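Local coordinates for protein cellulose hydrolase (Bacillus licheniformis, PDB 4YZT) that hydrolyses internal beta-1,4-glucosidic bonds of cellulose as a glycoside hydrolase family 5 endoglucanase, here in complex with cellotetraose, at residues V267-Y272 with D288-L293; K259-G264 with Y297-M302. All coordinates share one frame; numbering follows the deposited sequence.

Contact 1. Residues V267-Y272 with D288-L293; sequences VIIGEY and DTFVRL. With BGC (beta-D-glucopyranose), chain B.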
ATOM      1  N   VAL A 267      16.368  -7.899   8.656  1.00 12.32           N
ATOM      2  CA  VAL A 267      15.449  -8.026   7.533  1.00 10.02           C
ATOM      3  C   VAL A 267      14.619  -6.758   7.347  1.00 13.55           C
ATOM      4  O   VAL A 267      14.093  -6.175   8.319  1.00  9.98           O
ATOM      5  CB  VAL A 267      14.514  -9.252   7.712  1.00 13.62           C
ATOM      6  CG1 VAL A 267      13.419  -9.283   6.642  1.00 12.72           C
ATOM      7  CG2 VAL A 267      15.326 -10.559   7.674  1.00 11.89           C
ATOM      8  N   ILE A 268      14.530  -6.326   6.090  1.00 10.41           N
ATOM      9  CA  ILE A 268      13.686  -5.206   5.704  1.00 10.29           C
ATOM     10  C   ILE A 268      12.560  -5.674   4.794  1.00 11.52           C
ATOM     11  O   ILE A 268      12.806  -6.277   3.752  1.00 11.15           O
ATOM     12  CB  ILE A 268      14.478  -4.102   4.960  1.00  9.88           C
ATOM     13  CG1 ILE A 268      15.461  -3.410   5.896  1.00 12.14           C
ATOM     14  CG2 ILE A 268      13.514  -3.049   4.355  1.00 12.11           C
ATOM     15  CD1 ILE A 268      16.365  -2.378   5.195  1.00 14.43           C
ATOM     16  N   ILE A 269      11.328  -5.396   5.193  1.00 10.59           N
ATOM     17  CA  ILE A 269      10.186  -5.582   4.310  1.00  9.08           C
ATOM     18  C   ILE A 269      10.101  -4.305   3.480  1.00 10.03           C
ATOM     19  O   ILE A 269       9.599  -3.283   3.957  1.00  8.09           O
ATOM     20  CB  ILE A 269       8.897  -5.832   5.105  1.00 10.33           C
ATOM     21  CG1 ILE A 269       9.051  -7.063   6.006  1.00 12.09           C
ATOM     22  CG2 ILE A 269       7.720  -6.028   4.187  1.00 11.95           C
ATOM     23  CD1 ILE A 269       8.151  -7.035   7.226  1.00 12.87           C
ATOM     24  N   GLY A 270      10.665  -4.340   2.276  1.00  7.04           N
ATOM     25  CA  GLY A 270      10.851  -3.112   1.509  1.00 10.06           C
ATOM     26  C   GLY A 270       9.562  -2.458   1.050  1.00 10.88           C
ATOM     27  O   GLY A 270       9.523  -1.239   0.824  1.00  7.96           O
ATOM     28  N   GLU A 271       8.514  -3.268   0.888  1.00  7.50           N
ATOM     29  CA  GLU A 271       7.187  -2.758   0.534  1.00  6.66           C
ATOM     30  C   GLU A 271       6.083  -3.608   1.147  1.00 10.54           C
ATOM     31  O   GLU A 271       6.148  -4.844   1.104  1.00 10.72           O
ATOM     32  CB  GLU A 271       6.977  -2.724  -0.996  1.00  7.37           C
ATOM     33  CG  GLU A 271       7.975  -1.874  -1.796  1.00  8.93           C
ATOM     34  CD  GLU A 271       7.695  -1.893  -3.283  1.00 11.10           C
ATOM     35  OE1 GLU A 271       6.534  -2.204  -3.661  1.00 11.45           O
ATOM     36  OE2 GLU A 271       8.618  -1.595  -4.085  1.00 10.76           O
ATOM     37  N   TYR A 272       5.063  -2.939   1.677  1.00 10.30           N
ATOM     38  CA  TYR A 272       3.804  -3.554   2.087  1.00  8.82           C
ATOM     39  C   TYR A 272       2.732  -2.470   2.033  1.00  9.74           C
ATOM     40  O   TYR A 272       3.046  -1.268   1.994  1.00  7.44           O
ATOM     41  CB  TYR A 272       3.875  -4.150   3.508  1.00 10.02           C
ATOM     42  CG  TYR A 272       3.777  -3.080   4.561  1.00  6.68           C
ATOM     43  CD1 TYR A 272       2.547  -2.738   5.134  1.00  8.01           C
ATOM     44  CD2 TYR A 272       4.904  -2.367   4.950  1.00 10.26           C
ATOM     45  CE1 TYR A 272       2.451  -1.717   6.077  1.00  9.90           C
ATOM     46  CE2 TYR A 272       4.823  -1.353   5.901  1.00 11.66           C
ATOM     47  CZ  TYR A 272       3.592  -1.025   6.447  1.00 11.19           C
ATOM     48  OH  TYR A 272       3.519  -0.010   7.371  1.00 10.73           O
ATOM     49  N   ASP A 288      -2.531  -2.709  11.158  1.00  9.51           N
ATOM     50  CA  ASP A 288      -2.118  -2.954  12.535  1.00 12.14           C
ATOM     51  C   ASP A 288      -1.593  -4.373  12.714  1.00 14.39           C
ATOM     52  O   ASP A 288      -0.580  -4.590  13.374  1.00 12.25           O
ATOM     53  CB  ASP A 288      -3.269  -2.721  13.519  1.00 13.96           C
ATOM     54  CG  ASP A 288      -2.860  -3.011  14.949  1.00 17.65           C
ATOM     55  OD1 ASP A 288      -2.129  -2.188  15.548  1.00 20.05           O
ATOM     56  OD2 ASP A 288      -3.251  -4.075  15.475  1.00 17.02           O
ATOM     57  N   THR A 289      -2.284  -5.334  12.110  1.00 14.48           N
ATOM     58  CA  THR A 289      -1.912  -6.732  12.266  1.00 14.75           C
ATOM     59  C   THR A 289      -0.569  -6.998  11.607  1.00 14.55           C
ATOM     60  O   THR A 289       0.318  -7.593  12.228  1.00 15.82           O
ATOM     61  CB  THR A 289      -2.971  -7.678  11.664  1.00 13.90           C
ATOM     62  OG1 THR A 289      -4.235  -7.437  12.298  1.00 15.36           O
ATOM     63  CG2 THR A 289      -2.579  -9.136  11.868  1.00 14.90           C
ATOM     64  N   PHE A 290      -0.410  -6.556  10.359  1.00 13.52           N
ATOM     65  CA  PHE A 290       0.851  -6.807   9.673  1.00 12.74           C
ATOM     66  C   PHE A 290       2.030  -6.083  10.319  1.00 12.90           C
ATOM     67  O   PHE A 290       3.095  -6.673  10.496  1.00 11.61           O
ATOM     68  CB  PHE A 290       0.796  -6.419   8.197  1.00 10.66           C
ATOM     69  CG  PHE A 290       2.061  -6.761   7.475  1.00 11.81           C
ATOM     70  CD1 PHE A 290       2.350  -8.084   7.170  1.00 13.26           C
ATOM     71  CD2 PHE A 290       2.986  -5.776   7.149  1.00 12.64           C
ATOM     72  CE1 PHE A 290       3.533  -8.422   6.542  1.00 15.33           C
ATOM     73  CE2 PHE A 290       4.171  -6.105   6.511  1.00 11.68           C
ATOM     74  CZ  PHE A 290       4.444  -7.424   6.209  1.00 14.72           C
ATOM     75  N   VAL A 291       1.864  -4.814  10.664  1.00 12.71           N
ATOM     76  CA  VAL A 291       3.003  -4.087  11.216  1.00  7.28           C
ATOM     77  C   VAL A 291       3.390  -4.653  12.588  1.00  9.65           C
ATOM     78  O   VAL A 291       4.581  -4.755  12.899  1.00 13.29           O
ATOM     79  CB  VAL A 291       2.720  -2.573  11.302  1.00  8.62           C
ATOM     80  CG1 VAL A 291       3.910  -1.830  11.962  1.00  8.61           C
ATOM     81  CG2 VAL A 291       2.480  -2.035   9.905  1.00  6.99           C
ATOM     82  N   ARG A 292       2.402  -5.042  13.394  1.00  8.15           N
ATOM     83  CA  ARG A 292       2.707  -5.650  14.691  1.00 14.68           C
ATOM     84  C   ARG A 292       3.432  -6.980  14.513  1.00 12.13           C
ATOM     85  O   ARG A 292       4.317  -7.305  15.287  1.00 12.39           O
ATOM     86  CB  ARG A 292       1.441  -5.846  15.542  1.00 20.31           C
ATOM     87  CG  ARG A 292       0.884  -4.539  16.112  1.00 28.56           C
ATOM     88  CD  ARG A 292       0.056  -4.735  17.380  1.00 36.72           C
ATOM     89  NE  ARG A 292      -1.271  -5.300  17.138  1.00 43.38           N
ATOM     90  CZ  ARG A 292      -1.573  -6.591  17.258  1.00 48.75           C
ATOM     91  NH1 ARG A 292      -0.636  -7.464  17.606  1.00 50.07           N
ATOM     92  NH2 ARG A 292      -2.812  -7.013  17.022  1.00 50.58           N
ATOM     93  N   LEU A 293       3.063  -7.751  13.495  1.00 10.12           N
ATOM     94  CA  LEU A 293       3.746  -9.017  13.240  1.00 11.98           C
ATOM     95  C   LEU A 293       5.191  -8.789  12.777  1.00 11.98           C
ATOM     96  O   LEU A 293       6.107  -9.480  13.234  1.00 12.27           O
ATOM     97  CB  LEU A 293       2.982  -9.853  12.215  1.00 12.09           C
ATOM     98  CG  LEU A 293       1.704 -10.521  12.721  1.00 12.68           C
ATOM     99  CD1 LEU A 293       0.877 -11.091  11.542  1.00 14.46           C
ATOM    100  CD2 LEU A 293       2.064 -11.622  13.720  1.00 14.96           C
TER
HETATM  101  C2  BGC B   1       6.967  -2.609  -7.090  1.00 17.20           C
HETATM  102  C3  BGC B   1       6.295  -1.282  -7.049  1.00 17.61           C
HETATM  103  C4  BGC B   1       4.879  -1.380  -7.412  1.00 18.42           C
HETATM  104  C5  BGC B   1       4.195  -2.366  -6.465  1.00 19.75           C
HETATM  105  C6  BGC B   1       2.707  -2.518  -6.632  1.00 19.51           C
HETATM  106  C1  BGC B   1       6.148  -3.472  -6.168  1.00 23.66           C
HETATM  107  O1  BGC B   1       6.750  -4.648  -5.719  1.00 30.28           O
HETATM  108  O2  BGC B   1       8.323  -2.553  -6.543  1.00 12.50           O
HETATM  109  O3  BGC B   1       7.003  -0.261  -7.884  1.00 12.77           O
HETATM  110  O4  BGC B   1       4.282  -0.037  -7.329  1.00 16.18           O
HETATM  111  O5  BGC B   1       4.814  -3.673  -6.683  1.00 23.14           O
HETATM  112  O6  BGC B   1       2.484  -3.121  -7.897  1.00 20.41           O
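At Phe290 chi1 is -176°, CG opposite the backbone nitrogen, and the ring extends from the helix toward the strand, while Tyr272 holds CG between the backbone N and the carbonyl carbon (chi1 77°) and the two side chains meet at a slant. The ring planes are inclined at 37° and their centroids are 5.2 Å apart. Phe290 CE2 lies 3.6 Å from Tyr272 CB and equally close to Tyr272 CG, so the tyrosine is met at its CB and the near end of its ring. Beyond it, Phe290 CZ reaches CD1 of Ile269 at 3.9 Å, the isoleucine approaching from the opposite direction. The far end of the tyrosine rests on Val291: Tyr272 OH lies 3.4 Å from Val291 CG2, and the two side chains cross at about a right angle. With an alanine at Tyr272, Phe290 CE2 and the CG2 methyl of Val291 would probably lose their tyrosine partner, and the phenylalanine ring would be less held on the strand side.

Glu271 points away from the helix into the glycan pocket, where its OE2 accepts a hydrogen bond from glucose O2 at 2.7 Å; Arg72 makes a salt bridge with the same oxygen. Within the helix, Arg292 NE bonds to Asp288 OD2 at 2.9 Å, a salt bridge to the residue four positions earlier.

The segment axes run nearly antiparallel, 11.5 Å apart at closest, as expected for a strand and the helix that follows it in a TIM barrel. Trp303 stacks on Tyr272 at the end of the adjoining strand, Tyr224 meets Phe290 from strand 218-224, and helices 243-261 and 321-330 pack on Phe290 and Val291 respectively.

Contact 2. Residues K259-G264 with Y297-M302; sequences KFVREG and YQMVPM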
ATOM      1  N   LYS A 259      14.496 -18.854   9.854  1.00 17.68           N
ATOM      2  CA  LYS A 259      15.671 -19.200   9.052  1.00 17.77           C
ATOM      3  C   LYS A 259      16.754 -18.141   9.143  1.00 17.81           C
ATOM      4  O   LYS A 259      17.943 -18.468   9.148  1.00 18.40           O
ATOM      5  CB  LYS A 259      15.300 -19.413   7.575  1.00 16.64           C
ATOM      6  CG  LYS A 259      16.479 -19.928   6.739  1.00 17.24           C
ATOM      7  CD  LYS A 259      16.066 -20.389   5.352  1.00 17.67           C
ATOM      8  CE  LYS A 259      17.215 -21.111   4.667  1.00 22.77           C
ATOM      9  NZ  LYS A 259      16.737 -21.847   3.464  1.00 27.50           N
ATOM     10  N   PHE A 260      16.343 -16.879   9.219  1.00 15.78           N
ATOM     11  CA  PHE A 260      17.295 -15.786   9.040  1.00 17.04           C
ATOM     12  C   PHE A 260      17.434 -14.868  10.244  1.00 13.98           C
ATOM     13  O   PHE A 260      18.543 -14.665  10.723  1.00 15.91           O
ATOM     14  CB  PHE A 260      16.921 -14.960   7.812  1.00 14.57           C
ATOM     15  CG  PHE A 260      17.040 -15.723   6.506  1.00 15.59           C
ATOM     16  CD1 PHE A 260      18.260 -16.239   6.098  1.00 15.25           C
ATOM     17  CD2 PHE A 260      15.932 -15.899   5.685  1.00 14.05           C
ATOM     18  CE1 PHE A 260      18.376 -16.949   4.900  1.00 16.62           C
ATOM     19  CE2 PHE A 260      16.039 -16.585   4.482  1.00 15.37           C
ATOM     20  CZ  PHE A 260      17.260 -17.117   4.087  1.00 14.24           C
ATOM     21  N   VAL A 261      16.327 -14.302  10.727  1.00 14.51           N
ATOM     22  CA  VAL A 261      16.425 -13.276  11.762  1.00 14.44           C
ATOM     23  C   VAL A 261      17.064 -13.831  13.028  1.00 16.58           C
ATOM     24  O   VAL A 261      17.973 -13.217  13.589  1.00 18.32           O
ATOM     25  CB  VAL A 261      15.042 -12.657  12.119  1.00 15.32           C
ATOM     26  CG1 VAL A 261      15.182 -11.667  13.280  1.00 16.97           C
ATOM     27  CG2 VAL A 261      14.419 -11.956  10.913  1.00 16.00           C
ATOM     28  N   ARG A 262      16.629 -15.005  13.476  1.00 19.34           N
ATOM     29  CA  ARG A 262      17.181 -15.500  14.729  1.00 26.16           C
ATOM     30  C   ARG A 262      18.571 -16.106  14.517  1.00 25.35           C
ATOM     31  O   ARG A 262      19.225 -16.508  15.474  1.00 27.49           O
ATOM     32  CB  ARG A 262      16.225 -16.489  15.413  1.00 30.21           C
ATOM     33  CG  ARG A 262      16.072 -17.845  14.787  1.00 29.38           C
ATOM     34  CD  ARG A 262      15.159 -18.703  15.655  1.00 27.55           C
ATOM     35  NE  ARG A 262      14.886 -19.979  15.015  1.00 26.23           N
ATOM     36  CZ  ARG A 262      13.799 -20.712  15.222  1.00 24.94           C
ATOM     37  NH1 ARG A 262      12.854 -20.308  16.073  1.00 21.49           N
ATOM     38  NH2 ARG A 262      13.657 -21.852  14.567  1.00 23.76           N
ATOM     39  N   GLU A 263      19.039 -16.106  13.268  1.00 24.05           N
ATOM     40  CA  GLU A 263      20.428 -16.444  12.964  1.00 24.60           C
ATOM     41  C   GLU A 263      21.287 -15.183  12.780  1.00 23.15           C
ATOM     42  O   GLU A 263      22.456 -15.267  12.397  1.00 22.46           O
ATOM     43  CB  GLU A 263      20.519 -17.317  11.705  1.00 26.77           C
ATOM     44  CG  GLU A 263      19.937 -18.721  11.863  1.00 29.43           C
ATOM     45  CD  GLU A 263      20.502 -19.461  13.058  1.00 36.01           C
ATOM     46  OE1 GLU A 263      21.741 -19.476  13.220  1.00 37.21           O
ATOM     47  OE2 GLU A 263      19.706 -20.028  13.838  1.00 39.53           O
ATOM     48  N   GLY A 264      20.706 -14.016  13.039  1.00 18.13           N
ATOM     49  CA  GLY A 264      21.468 -12.776  13.030  1.00 17.02           C
ATOM     50  C   GLY A 264      21.364 -11.895  11.787  1.00 16.70           C
ATOM     51  O   GLY A 264      22.036 -10.858  11.708  1.00 17.33           O
ATOM     52  N   TYR A 297       8.579  -9.979  14.884  1.00 11.74           N
ATOM     53  CA  TYR A 297       9.620 -10.840  14.330  1.00 13.51           C
ATOM     54  C   TYR A 297      10.850 -10.039  13.901  1.00 14.60           C
ATOM     55  O   TYR A 297      11.682 -10.532  13.146  1.00 14.17           O
ATOM     56  CB  TYR A 297       9.057 -11.678  13.177  1.00 13.25           C
ATOM     57  CG  TYR A 297       8.111 -12.761  13.676  1.00 12.89           C
ATOM     58  CD1 TYR A 297       8.581 -13.814  14.446  1.00 13.89           C
ATOM     59  CD2 TYR A 297       6.748 -12.722  13.387  1.00 13.09           C
ATOM     60  CE1 TYR A 297       7.730 -14.801  14.922  1.00 13.81           C
ATOM     61  CE2 TYR A 297       5.887 -13.710  13.861  1.00 14.68           C
ATOM     62  CZ  TYR A 297       6.395 -14.748  14.620  1.00 15.38           C
ATOM     63  OH  TYR A 297       5.559 -15.728  15.105  1.00 16.01           O
ATOM     64  N   GLN A 298      10.961  -8.816  14.416  1.00 13.07           N
ATOM     65  CA  GLN A 298      12.136  -7.972  14.190  1.00 14.93           C
ATOM     66  C   GLN A 298      12.438  -7.682  12.712  1.00 11.85           C
ATOM     67  O   GLN A 298      13.603  -7.701  12.301  1.00 15.01           O
ATOM     68  CB  GLN A 298      13.366  -8.611  14.842  1.00 16.76           C
ATOM     69  CG  GLN A 298      13.168  -8.937  16.319  1.00 20.76           C
ATOM     70  CD  GLN A 298      14.313  -9.755  16.874  1.00 27.52           C
ATOM     71  OE1 GLN A 298      15.473  -9.481  16.588  1.00 29.90           O
ATOM     72  NE2 GLN A 298      13.994 -10.779  17.648  1.00 31.04           N
ATOM     73  N   MET A 299      11.396  -7.380  11.938  1.00 11.52           N
ATOM     74  CA  MET A 299      11.526  -7.024  10.529  1.00 11.86           C
ATOM     75  C   MET A 299      11.069  -5.587  10.300  1.00 13.24           C
ATOM     76  O   MET A 299       9.991  -5.204  10.737  1.00 11.75           O
ATOM     77  CB  MET A 299      10.698  -7.970   9.659  1.00 12.22           C
ATOM     78  CG  MET A 299      11.083  -9.416   9.833  1.00 15.31           C
ATOM     79  SD  MET A 299       9.781 -10.471   9.227  1.00 13.76           S
ATOM     80  CE  MET A 299      10.540 -12.071   9.517  1.00 15.48           C
ATOM     81  N   VAL A 300      11.898  -4.793   9.632  1.00 12.63           N
ATOM     82  CA  VAL A 300      11.581  -3.388   9.401  1.00 11.15           C
ATOM     83  C   VAL A 300      10.512  -3.272   8.308  1.00  8.68           C
ATOM     84  O   VAL A 300      10.739  -3.686   7.170  1.00  8.54           O
ATOM     85  CB  VAL A 300      12.827  -2.603   8.973  1.00  9.96           C
ATOM     86  CG1 VAL A 300      12.469  -1.151   8.630  1.00 10.15           C
ATOM     87  CG2 VAL A 300      13.926  -2.672  10.031  1.00  8.92           C
ATOM     88  N   PRO A 301       9.333  -2.732   8.655  1.00  9.81           N
ATOM     89  CA  PRO A 301       8.285  -2.578   7.643  1.00 10.11           C
ATOM     90  C   PRO A 301       8.345  -1.220   6.951  1.00 10.01           C
ATOM     91  O   PRO A 301       8.262  -0.174   7.615  1.00  9.60           O
ATOM     92  CB  PRO A 301       6.993  -2.731   8.459  1.00 11.26           C
ATOM     93  CG  PRO A 301       7.355  -2.224   9.836  1.00 12.54           C
ATOM     94  CD  PRO A 301       8.856  -2.417  10.015  1.00 11.31           C
ATOM     95  N   MET A 302       8.483  -1.235   5.627  1.00  7.61           N
ATOM     96  CA  MET A 302       8.493   0.017   4.868  1.00  9.53           C
ATOM     97  C   MET A 302       7.239   0.117   3.990  1.00  9.75           C
ATOM     98  O   MET A 302       7.009  -0.716   3.115  1.00 10.67           O
ATOM     99  CB  MET A 302       9.778   0.122   4.030  1.00 10.57           C
ATOM    100  CG  MET A 302      11.057  -0.081   4.874  1.00 14.60           C
ATOM    101  SD  MET A 302      12.595   0.518   4.134  1.00 15.76           S
ATOM    102  CE  MET A 302      12.410   2.288   4.366  1.00  8.15           C
TER
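Val261 presents its two methyls to the Gln298 and Met299 side chains, joining the end of helix 243-261 to the start of strand 299-303 at the end of the TIM barrel where the helices finish and the strands begin. Both methyls sit against the carbonyl oxygen of Tyr297, Val261 CG1 at 3.7 Å and Val261 CG2 at 3.8 Å from Tyr297 O. From there they diverge: Val261 CG1 also reaches Gln298 CB at 3.9 Å, and CG2 is turned to Met299. The valine crosses both the glutamine and the methionine at a slant, and the Gln298 amide comes near the same methyl, with Gln298 OE1 4.0 Å from Val261 CG1. The contact is of van der Waals type, burying 134 Å² in all.

Gln298 has positive phi (58°) as the C-prime residue of a Schellman motif that ends helix 280-296, and its CB points toward Val261. A second Schellman motif, with Gly264 at C-prime, ends the partner helix, so the contact pairs two helix termini. Tyr297 contributes mainly its carbonyl, while its OH is hydrogen-bonded to Glu250 and its ring meets Tyr257. Pro24 of helix 24-31 touches both Val261 and Gln298.

Met299 approaches differently: its CB leaves the backbone neither toward nor away from residues 259-264, but the chain is extended to its tip, and the terminal methyl Met299 CE comes within 4.1 Å of Val261 CG2.

How the contacts relate
From the N terminus, residues 259-264 come first, ending helix 243-261, and strand 267-272 follows after a short turn. Contact 1 then closes the shorter loop, with 15 residues between its segments, when helix 280-296 folds back on that strand. Contact 2 closes the longer one, spanning 32 residues, at 297-302, so contact 1 lies wholly within it and the two do not cross. Strands 267-272 and 299-303 are neighbours in the barrel: Ile269 N lies 2.7 Å from Val300 O, a probable hydrogen bond. Contact 1 thus ties a strand to the following helix, and contact 2 ties the preceding helix to the next strand, together binding two neighbouring strands and the helices before and between them.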